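Local structure of tryptophanyl-tRNA synthetase (2EL7) at residues I8-E13 with S56-R61; I41-A46 with L81-H86; I14-Y19 with I204-P209. The protein probably catalyses the ATP-dependent attachment of tryptophan to its cognate tRNA, working as a homodimeric class I aminoacyl-tRNA synthetase. All coordinates share one frame; numbering follows the deposited sequence.

Contact 1: I8-E13 with S56-R61; sequences IQPSGE and STLAQR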
loop_
_atom_site.group_PDB
_atom_site.type_symbol
_atom_site.label_atom_id
_atom_site.label_comp_id
_atom_site.label_asym_id
_atom_site.label_seq_id
_atom_site.Cartn_x
_atom_site.Cartn_y
_atom_site.Cartn_z
ATOM N N ILE A 8 -18.661 3.761 -3.784
ATOM C CA ILE A 8 -19.664 4.299 -2.873
ATOM C C ILE A 8 -18.977 4.886 -1.636
ATOM O O ILE A 8 -18.205 4.198 -0.950
ATOM C CB ILE A 8 -20.631 3.188 -2.427
ATOM C CG1 ILE A 8 -21.547 2.810 -3.591
ATOM C CG2 ILE A 8 -21.451 3.633 -1.193
ATOM C CD1 ILE A 8 -22.531 1.714 -3.227
ATOM N N GLN A 9 -19.254 6.149 -1.339
ATOM C CA GLN A 9 -18.634 6.751 -0.157
ATOM C C GLN A 9 -19.185 6.117 1.126
ATOM O O GLN A 9 -20.377 5.805 1.215
ATOM C CB GLN A 9 -18.853 8.269 -0.162
ATOM C CG GLN A 9 -18.153 8.943 -1.322
ATOM C CD GLN A 9 -16.687 8.542 -1.400
ATOM O OE1 GLN A 9 -15.980 8.560 -0.384
ATOM N NE2 GLN A 9 -16.219 8.174 -2.603
ATOM N N PRO A 10 -18.320 5.923 2.136
ATOM C CA PRO A 10 -18.721 5.326 3.414
ATOM C C PRO A 10 -19.594 6.292 4.254
ATOM O O PRO A 10 -19.109 6.948 5.188
ATOM C CB PRO A 10 -17.380 5.019 4.062
ATOM C CG PRO A 10 -16.558 6.188 3.653
ATOM C CD PRO A 10 -16.910 6.352 2.182
ATOM N N SER A 11 -20.874 6.387 3.905
ATOM C CA SER A 11 -21.790 7.289 4.606
ATOM C C SER A 11 -23.252 6.909 4.405
ATOM O O SER A 11 -23.645 6.497 3.316
ATOM C CB SER A 11 -21.590 8.723 4.108
ATOM O OG SER A 11 -22.755 9.502 4.334
ATOM N N GLY A 12 -24.063 7.071 5.446
ATOM C CA GLY A 12 -25.477 6.751 5.315
ATOM C C GLY A 12 -26.354 7.942 4.934
ATOM O O GLY A 12 -27.569 7.867 5.047
ATOM N N GLU A 13 -25.761 9.041 4.481
ATOM C CA GLU A 13 -26.538 10.233 4.108
ATOM C C GLU A 13 -26.720 10.384 2.598
ATOM O O GLU A 13 -25.937 11.068 1.937
ATOM C CB GLU A 13 -25.851 11.499 4.630
ATOM C CG GLU A 13 -25.458 11.448 6.096
ATOM C CD GLU A 13 -26.662 11.431 7.013
ATOM O OE1 GLU A 13 -27.530 12.319 6.861
ATOM O OE2 GLU A 13 -26.739 10.539 7.886
ATOM N N SER A 56 -14.237 5.705 15.745
ATOM C CA SER A 56 -15.230 5.010 16.566
ATOM C C SER A 56 -16.573 5.042 15.839
ATOM O O SER A 56 -17.545 4.422 16.257
ATOM C CB SER A 56 -15.393 5.715 17.907
ATOM O OG SER A 56 -16.106 6.932 17.716
ATOM N N THR A 57 -16.613 5.752 14.729
ATOM C CA THR A 57 -17.840 5.886 13.993
ATOM C C THR A 57 -17.863 5.319 12.556
ATOM O O THR A 57 -18.940 5.214 11.960
ATOM C CB THR A 57 -18.209 7.371 14.030
ATOM O OG1 THR A 57 -19.488 7.504 14.647
ATOM C CG2 THR A 57 -18.179 8.013 12.668
ATOM N N LEU A 58 -16.704 4.905 12.029
ATOM C CA LEU A 58 -16.620 4.419 10.639
ATOM C C LEU A 58 -17.267 3.081 10.313
ATOM O O LEU A 58 -17.844 2.918 9.247
ATOM C CB LEU A 58 -15.159 4.393 10.182
ATOM C CG LEU A 58 -14.781 3.978 8.757
ATOM C CD1 LEU A 58 -15.476 4.865 7.748
ATOM C CD2 LEU A 58 -13.259 4.078 8.611
ATOM N N ALA A 59 -17.161 2.116 11.213
ATOM C CA ALA A 59 -17.779 0.812 10.983
ATOM C C ALA A 59 -19.293 0.997 10.768
ATOM O O ALA A 59 -19.866 0.496 9.791
ATOM C CB ALA A 59 -17.505 -0.116 12.179
ATOM N N GLN A 60 -19.930 1.745 11.666
ATOM C CA GLN A 60 -21.359 1.997 11.545
ATOM C C GLN A 60 -21.685 2.761 10.263
ATOM O O GLN A 60 -22.669 2.433 9.593
ATOM C CB GLN A 60 -21.887 2.780 12.747
ATOM C CG GLN A 60 -23.429 3.003 12.764
ATOM C CD GLN A 60 -24.237 1.680 12.734
ATOM O OE1 GLN A 60 -23.778 0.650 13.252
ATOM N NE2 GLN A 60 -25.454 1.715 12.139
ATOM N N ARG A 61 -20.880 3.773 9.920
ATOM C CA ARG A 61 -21.143 4.544 8.705
ATOM C C ARG A 61 -20.988 3.671 7.459
ATOM O O ARG A 61 -21.686 3.870 6.464
ATOM C CB ARG A 61 -20.208 5.755 8.596
ATOM C CG ARG A 61 -20.743 7.009 9.268
ATOM C CD ARG A 61 -19.619 7.869 9.775
ATOM N NE ARG A 61 -18.672 8.208 8.726
ATOM C CZ ARG A 61 -17.366 8.349 8.934
ATOM N NH1 ARG A 61 -16.871 8.169 10.157
ATOM N NH2 ARG A 61 -16.555 8.674 7.928
#

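Contact 2: I41-A46 with L81-H86; sequences IVDYHA and LFVQSH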
loop_
_atom_site.group_PDB
_atom_site.type_symbol
_atom_site.label_atom_id
_atom_site.label_comp_id
_atom_site.label_asym_id
_atom_site.label_seq_id
_atom_site.Cartn_x
_atom_site.Cartn_y
_atom_site.Cartn_z
ATOM N N ILE A 41 -17.828 -0.089 -1.444
ATOM C CA ILE A 41 -17.951 0.934 -0.420
ATOM C C ILE A 41 -16.494 1.235 -0.032
ATOM O O ILE A 41 -15.841 0.435 0.645
ATOM C CB ILE A 41 -18.748 0.392 0.802
ATOM C CG1 ILE A 41 -20.220 0.187 0.422
ATOM C CG2 ILE A 41 -18.640 1.360 1.982
ATOM C CD1 ILE A 41 -21.072 -0.445 1.524
ATOM N N VAL A 42 -15.981 2.389 -0.446
ATOM C CA VAL A 42 -14.577 2.706 -0.177
ATOM C C VAL A 42 -14.222 3.255 1.210
ATOM O O VAL A 42 -13.809 4.402 1.343
ATOM C CB VAL A 42 -14.001 3.659 -1.277
ATOM C CG1 VAL A 42 -13.949 2.931 -2.600
ATOM C CG2 VAL A 42 -14.854 4.903 -1.411
ATOM N N ASP A 43 -14.312 2.393 2.221
ATOM C CA ASP A 43 -14.034 2.792 3.593
ATOM C C ASP A 43 -12.601 3.304 3.784
ATOM O O ASP A 43 -12.367 4.198 4.598
ATOM C CB ASP A 43 -14.365 1.636 4.562
ATOM C CG ASP A 43 -13.614 0.340 4.245
ATOM O OD1 ASP A 43 -13.617 -0.561 5.101
ATOM O OD2 ASP A 43 -13.018 0.208 3.159
ATOM N N TYR A 44 -11.649 2.764 3.026
ATOM C CA TYR A 44 -10.263 3.221 3.113
ATOM C C TYR A 44 -10.096 4.692 2.740
ATOM O O TYR A 44 -9.101 5.305 3.106
ATOM C CB TYR A 44 -9.347 2.368 2.225
ATOM C CG TYR A 44 -8.809 1.139 2.936
ATOM C CD1 TYR A 44 -8.462 -0.014 2.225
ATOM C CD2 TYR A 44 -8.664 1.125 4.321
ATOM C CE1 TYR A 44 -7.994 -1.154 2.880
ATOM C CE2 TYR A 44 -8.192 -0.008 4.990
ATOM C CZ TYR A 44 -7.861 -1.142 4.267
ATOM O OH TYR A 44 -7.408 -2.264 4.936
ATOM N N HIS A 45 -11.071 5.256 2.024
ATOM C CA HIS A 45 -11.025 6.664 1.615
ATOM C C HIS A 45 -11.231 7.581 2.829
ATOM O O HIS A 45 -10.764 8.728 2.836
ATOM C CB HIS A 45 -12.095 6.920 0.544
ATOM C CG HIS A 45 -12.159 8.330 0.038
ATOM N ND1 HIS A 45 -11.037 9.100 -0.196
ATOM C CD2 HIS A 45 -13.219 9.092 -0.332
ATOM C CE1 HIS A 45 -11.401 10.272 -0.685
ATOM N NE2 HIS A 45 -12.721 10.291 -0.778
ATOM N N ALA A 46 -11.913 7.070 3.855
ATOM C CA ALA A 46 -12.154 7.861 5.055
ATOM C C ALA A 46 -10.844 8.143 5.792
ATOM O O ALA A 46 -10.704 9.205 6.382
ATOM C CB ALA A 46 -13.134 7.135 5.998
ATOM N N LEU A 81 -21.973 -6.322 -4.211
ATOM C CA LEU A 81 -21.682 -5.234 -3.281
ATOM C C LEU A 81 -20.767 -5.705 -2.191
ATOM O O LEU A 81 -21.035 -6.716 -1.556
ATOM C CB LEU A 81 -22.977 -4.746 -2.654
ATOM C CG LEU A 81 -22.954 -3.586 -1.652
ATOM C CD1 LEU A 81 -22.432 -2.321 -2.322
ATOM C CD2 LEU A 81 -24.391 -3.357 -1.147
ATOM N N PHE A 82 -19.694 -4.957 -1.963
ATOM C CA PHE A 82 -18.712 -5.307 -0.951
ATOM C C PHE A 82 -17.989 -4.080 -0.396
ATOM O O PHE A 82 -18.089 -2.975 -0.950
ATOM C CB PHE A 82 -17.711 -6.288 -1.549
ATOM C CG PHE A 82 -16.926 -5.734 -2.700
ATOM C CD1 PHE A 82 -15.695 -5.144 -2.489
ATOM C CD2 PHE A 82 -17.408 -5.836 -4.004
ATOM C CE1 PHE A 82 -14.931 -4.659 -3.571
ATOM C CE2 PHE A 82 -16.670 -5.361 -5.083
ATOM C CZ PHE A 82 -15.418 -4.765 -4.864
ATOM N N VAL A 83 -17.278 -4.278 0.712
ATOM C CA VAL A 83 -16.531 -3.210 1.370
ATOM C C VAL A 83 -15.066 -3.299 0.959
ATOM O O VAL A 83 -14.454 -4.361 1.068
ATOM C CB VAL A 83 -16.605 -3.333 2.908
ATOM C CG1 VAL A 83 -15.693 -2.282 3.557
ATOM C CG2 VAL A 83 -18.037 -3.166 3.372
ATOM N N GLN A 84 -14.501 -2.182 0.511
ATOM C CA GLN A 84 -13.113 -2.149 0.059
ATOM C C GLN A 84 -12.143 -2.934 0.958
ATOM O O GLN A 84 -11.506 -3.876 0.483
ATOM C CB GLN A 84 -12.679 -0.691 -0.116
ATOM C CG GLN A 84 -11.247 -0.475 -0.549
ATOM C CD GLN A 84 -10.952 1.000 -0.876
ATOM O OE1 GLN A 84 -11.682 1.917 -0.472
ATOM N NE2 GLN A 84 -9.877 1.221 -1.608
ATOM N N SER A 85 -12.050 -2.583 2.247
ATOM C CA SER A 85 -11.152 -3.295 3.173
ATOM C C SER A 85 -11.379 -4.807 3.321
ATOM O O SER A 85 -10.529 -5.503 3.872
ATOM C CB SER A 85 -11.165 -2.645 4.580
ATOM O OG SER A 85 -12.383 -2.826 5.286
ATOM N N HIS A 86 -12.504 -5.333 2.850
ATOM C CA HIS A 86 -12.736 -6.774 2.954
ATOM C C HIS A 86 -11.947 -7.580 1.929
ATOM O O HIS A 86 -11.797 -8.777 2.076
ATOM C CB HIS A 86 -14.231 -7.094 2.877
ATOM C CG HIS A 86 -14.994 -6.608 4.074
ATOM N ND1 HIS A 86 -16.305 -6.951 4.317
ATOM C CD2 HIS A 86 -14.626 -5.779 5.084
ATOM C CE1 HIS A 86 -16.714 -6.348 5.423
ATOM N NE2 HIS A 86 -15.715 -5.632 5.906
#

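Contact 3: I14-Y19 with I204-P209; sequences IHIGNY and IGLLEP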
loop_
_atom_site.group_PDB
_atom_site.type_symbol
_atom_site.label_atom_id
_atom_site.label_comp_id
_atom_site.label_asym_id
_atom_site.label_seq_id
_atom_site.Cartn_x
_atom_site.Cartn_y
_atom_site.Cartn_z
ATOM N N ILE A 14 -27.757 9.765 2.055
ATOM C CA ILE A 14 -28.020 9.860 0.625
ATOM C C ILE A 14 -29.122 10.906 0.432
ATOM O O ILE A 14 -30.169 10.826 1.083
ATOM C CB ILE A 14 -28.522 8.490 0.046
ATOM C CG1 ILE A 14 -27.666 7.336 0.588
ATOM C CG2 ILE A 14 -28.496 8.512 -1.489
ATOM C CD1 ILE A 14 -26.166 7.552 0.464
ATOM N N HIS A 15 -28.893 11.887 -0.440
ATOM C CA HIS A 15 -29.915 12.903 -0.695
ATOM C C HIS A 15 -30.521 12.729 -2.090
ATOM O O HIS A 15 -30.046 11.905 -2.874
ATOM C CB HIS A 15 -29.358 14.317 -0.484
ATOM C CG HIS A 15 -28.082 14.588 -1.210
ATOM N ND1 HIS A 15 -27.992 14.582 -2.585
ATOM C CD2 HIS A 15 -26.850 14.929 -0.755
ATOM C CE1 HIS A 15 -26.764 14.914 -2.947
ATOM N NE2 HIS A 15 -26.051 15.130 -1.857
ATOM N N ILE A 16 -31.573 13.482 -2.400
ATOM C CA ILE A 16 -32.239 13.317 -3.682
ATOM C C ILE A 16 -31.350 13.681 -4.843
ATOM O O ILE A 16 -31.678 13.402 -6.008
ATOM C CB ILE A 16 -33.543 14.150 -3.758
ATOM C CG1 ILE A 16 -33.232 15.642 -3.721
ATOM C CG2 ILE A 16 -34.476 13.757 -2.608
ATOM C CD1 ILE A 16 -34.446 16.494 -3.990
ATOM N N GLY A 17 -30.230 14.322 -4.515
ATOM C CA GLY A 17 -29.269 14.709 -5.529
ATOM C C GLY A 17 -28.540 13.447 -5.953
ATOM O O GLY A 17 -28.390 13.176 -7.145
ATOM N N ASN A 18 -28.092 12.670 -4.967
ATOM C CA ASN A 18 -27.402 11.399 -5.229
ATOM C C ASN A 18 -28.393 10.474 -5.944
ATOM O O ASN A 18 -28.086 9.843 -6.955
ATOM C CB ASN A 18 -27.000 10.707 -3.913
ATOM C CG ASN A 18 -26.038 11.534 -3.066
ATOM O OD1 ASN A 18 -26.194 11.628 -1.828
ATOM N ND2 ASN A 18 -25.029 12.124 -3.712
ATOM N N TYR A 19 -29.596 10.408 -5.394
ATOM C CA TYR A 19 -30.619 9.532 -5.918
ATOM C C TYR A 19 -30.978 9.761 -7.376
ATOM O O TYR A 19 -30.822 8.851 -8.195
ATOM C CB TYR A 19 -31.865 9.619 -5.051
ATOM C CG TYR A 19 -32.963 8.711 -5.521
ATOM C CD1 TYR A 19 -32.773 7.334 -5.577
ATOM C CD2 TYR A 19 -34.190 9.227 -5.929
ATOM C CE1 TYR A 19 -33.788 6.487 -6.036
ATOM C CE2 TYR A 19 -35.209 8.394 -6.382
ATOM C CZ TYR A 19 -34.999 7.027 -6.436
ATOM O OH TYR A 19 -36.002 6.212 -6.910
ATOM N N ILE A 204 -31.946 17.307 1.086
ATOM C CA ILE A 204 -33.190 16.656 1.434
ATOM C C ILE A 204 -32.800 15.180 1.369
ATOM O O ILE A 204 -32.589 14.631 0.279
ATOM C CB ILE A 204 -34.300 16.949 0.410
ATOM C CG1 ILE A 204 -34.684 18.430 0.474
ATOM C CG2 ILE A 204 -35.538 16.105 0.729
ATOM C CD1 ILE A 204 -35.848 18.827 -0.433
ATOM N N GLY A 205 -32.670 14.551 2.534
ATOM C CA GLY A 205 -32.272 13.155 2.587
ATOM C C GLY A 205 -33.394 12.192 2.256
ATOM O O GLY A 205 -34.569 12.486 2.496
ATOM N N LEU A 206 -33.044 11.031 1.708
ATOM C CA LEU A 206 -34.050 10.034 1.354
ATOM C C LEU A 206 -34.713 9.476 2.601
ATOM O O LEU A 206 -35.867 9.050 2.554
ATOM C CB LEU A 206 -33.428 8.873 0.567
ATOM C CG LEU A 206 -32.444 9.213 -0.550
ATOM C CD1 LEU A 206 -32.132 7.930 -1.300
ATOM C CD2 LEU A 206 -33.023 10.261 -1.498
ATOM N N LEU A 207 -33.987 9.475 3.715
ATOM C CA LEU A 207 -34.518 8.932 4.958
ATOM C C LEU A 207 -34.748 10.003 6.013
ATOM O O LEU A 207 -35.080 9.695 7.158
ATOM C CB LEU A 207 -33.572 7.855 5.502
ATOM C CG LEU A 207 -33.280 6.670 4.563
ATOM C CD1 LEU A 207 -32.442 5.650 5.327
ATOM C CD2 LEU A 207 -34.579 6.007 4.059
ATOM N N GLU A 208 -34.579 11.259 5.616
ATOM C CA GLU A 208 -34.757 12.394 6.508
ATOM C C GLU A 208 -36.151 12.348 7.123
ATOM O O GLU A 208 -37.102 11.928 6.478
ATOM C CB GLU A 208 -34.541 13.696 5.714
ATOM C CG GLU A 208 -34.542 14.967 6.535
ATOM C CD GLU A 208 -34.099 16.190 5.739
ATOM O OE1 GLU A 208 -34.332 17.322 6.222
ATOM O OE2 GLU A 208 -33.516 16.038 4.640
ATOM N N PRO A 209 -36.297 12.760 8.396
ATOM C CA PRO A 209 -37.653 12.706 8.960
ATOM C C PRO A 209 -38.662 13.560 8.161
ATOM O O PRO A 209 -38.371 14.696 7.752
ATOM C CB PRO A 209 -37.452 13.217 10.380
ATOM C CG PRO A 209 -36.067 12.782 10.695
ATOM C CD PRO A 209 -35.322 13.151 9.425
HETATM O O HOH W 1 -31.272 10.289 4.290
#

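Contact 1: I8-E13 with S56-R61
Leu58 is the first residue of helix 55-72 to meet the loop 8-13, and it does so through a single methyl: CD1 rests 4.2 Å from Pro10 CB. CG, anti to the backbone N (chi1 -178°), carries this methyl to the loop. Leu58 also packs on Gly326, and Ala59 on Leu327, of the second subunit. The same CD1 also lies over one face of the Arg61 guanidinium, offset toward its rim. The loop that receives the helix follows strand 4-8 and carries the start of the 'HIGH' region at Pro10; Gln9, just before it, and Pro10 and Ser11 are predicted to bind ATP. Class I synthetases build their nucleotide site from such a turn after the first strand of a Rossmann fold. One turn on, Arg61 supplies the rest of the contact. Its CB approaches Pro10 O at 3.8 Å, and the chain then bends at chi3 (55°), with NE at 3.8 Å from Pro10 O, without a hydrogen bond. Arg61 O faces the loop backbone, 3.7 Å from Ser11 N. Pro10 centres an inverse gamma turn, while Ser11 OG accepts from Glu13 N at 3.0 Å, an ST turn that ties the loop to itself.

Contact 2: I41-A46 with L81-H86
Ile41 and Val83 pair as parallel neighbours at the ends of strands 37-41 and 80-83. Ile41 N donates to Phe82 O at 2.9 Å, while Ile41 O takes Gln84 N at 2.9 Å. That oxygen also accepts from Asp43 N, and the two donors reach it from opposite faces of the carbonyl plane, so it is gripped twice just where the strand ends.

The side chain of Gln84 shows how such a strand end can be packed. Its CB sits 3.4 Å from Ile41 O and equally near Asp43 OD2. With CG anti to the backbone N (chi1 179°), the extended chain passes Tyr44, CG lying 4.0 Å from Tyr44 CD1. CD and NE2 are both nearest Tyr44 CB, whereas OE1 comes up to Val42 CB. Beyond the two segments the chain touches Leu132 and Asp136, the latter a predicted tryptophan-binding residue.

Asp43 clasps the turn after the other strand with both carboxylate oxygens, each through its syn lone pair: OD1 receives Ser85 OG at 2.6 Å, and OD2 receives Ser85 N at 3.1 Å. An alanine here would probably leave the hydroxyl and amide of Ser85 without these acceptors and the turn less firmly held. Ser85 CB lies over one face of the Tyr44 ring, 4.0 Å from its centroid, a CH-pi contact; Trp95 of the second subunit meets that ring edge-to-face, and Leu327 of the second subunit packs on Asp43, Tyr44 and Ser85. Adjacent parallel strands giving way to loops at their C-terminal ends, beside the predicted substrate site, are typical of the Rossmann fold of class I synthetases.

Contact 3: I14-Y19 with I204-P209
The 'HIGH' region, a signature of class I synthetases, is pinned here to the loop 204-209 through Ile14, His15 and Ile16. A single backbone bridge joins His15 to Gly205, bracketed by two hydrogen bonds: Leu206 N gives to Ile14 O at 2.9 Å, lying in the carbonyl plane, and Ile16 N gives to Ile204 O at 3.1 Å.

Leu206 supplies most of the apolar contact. Its CG, anti to the carbonyl carbon (chi1 -44°), lies 3.2 Å from Ile14 O. The two methyls divide their work: CD1 lies 3.7 Å from Ile14 CG2, while CD2 reaches over the first turn of helix 16-33, at 3.9 Å from Ile16 CG2 and 3.8 Å from Tyr19 CB.

His15 stands at the N-cap of that helix. Its N donates to Asn18 OD1 at 3.0 Å, and the two residues form a capping box; separately, ND1 accepts a weak capping bond from Gly17 N. Asn18 OD1 also sits over the centre of one imidazole face. On the loop side, Glu208 OE2 accepts from Gly205 N at 2.7 Å, while its OE1 forms a salt bridge with Lys216. The histidine packs against Met196 and Lys198, residues of the 'KMSKS' region. A capped helix start bringing the two signature regions together is typical of the class I ATP site, consistent with the predicted binding role of Gly17 and Asn18.

Contacts 1 and 2 lie next to each other, their centres about 10 Å apart, and share the parallel sheet in the order 4-8, 37-41, 80-83: Ile8 O probably bonds Val42 N, and Leu58 packs on Ala46. Contact 3 has its centre about 15 Å from that of contact 1 and about 21 Å from that of contact 2, but 8-13 runs straight into 14-19, so the 'HIGH' region links contacts 1 and 3. Along the chain the order is 8-13, 14-19, 41-46, 56-61, 81-86, 204-209. Contacts 1 and 2 also touch the second subunit, whereas contact 3 does not; contact 1, with its predicted ATP-binding residues, thus puts the predicted site close to the dimer interface.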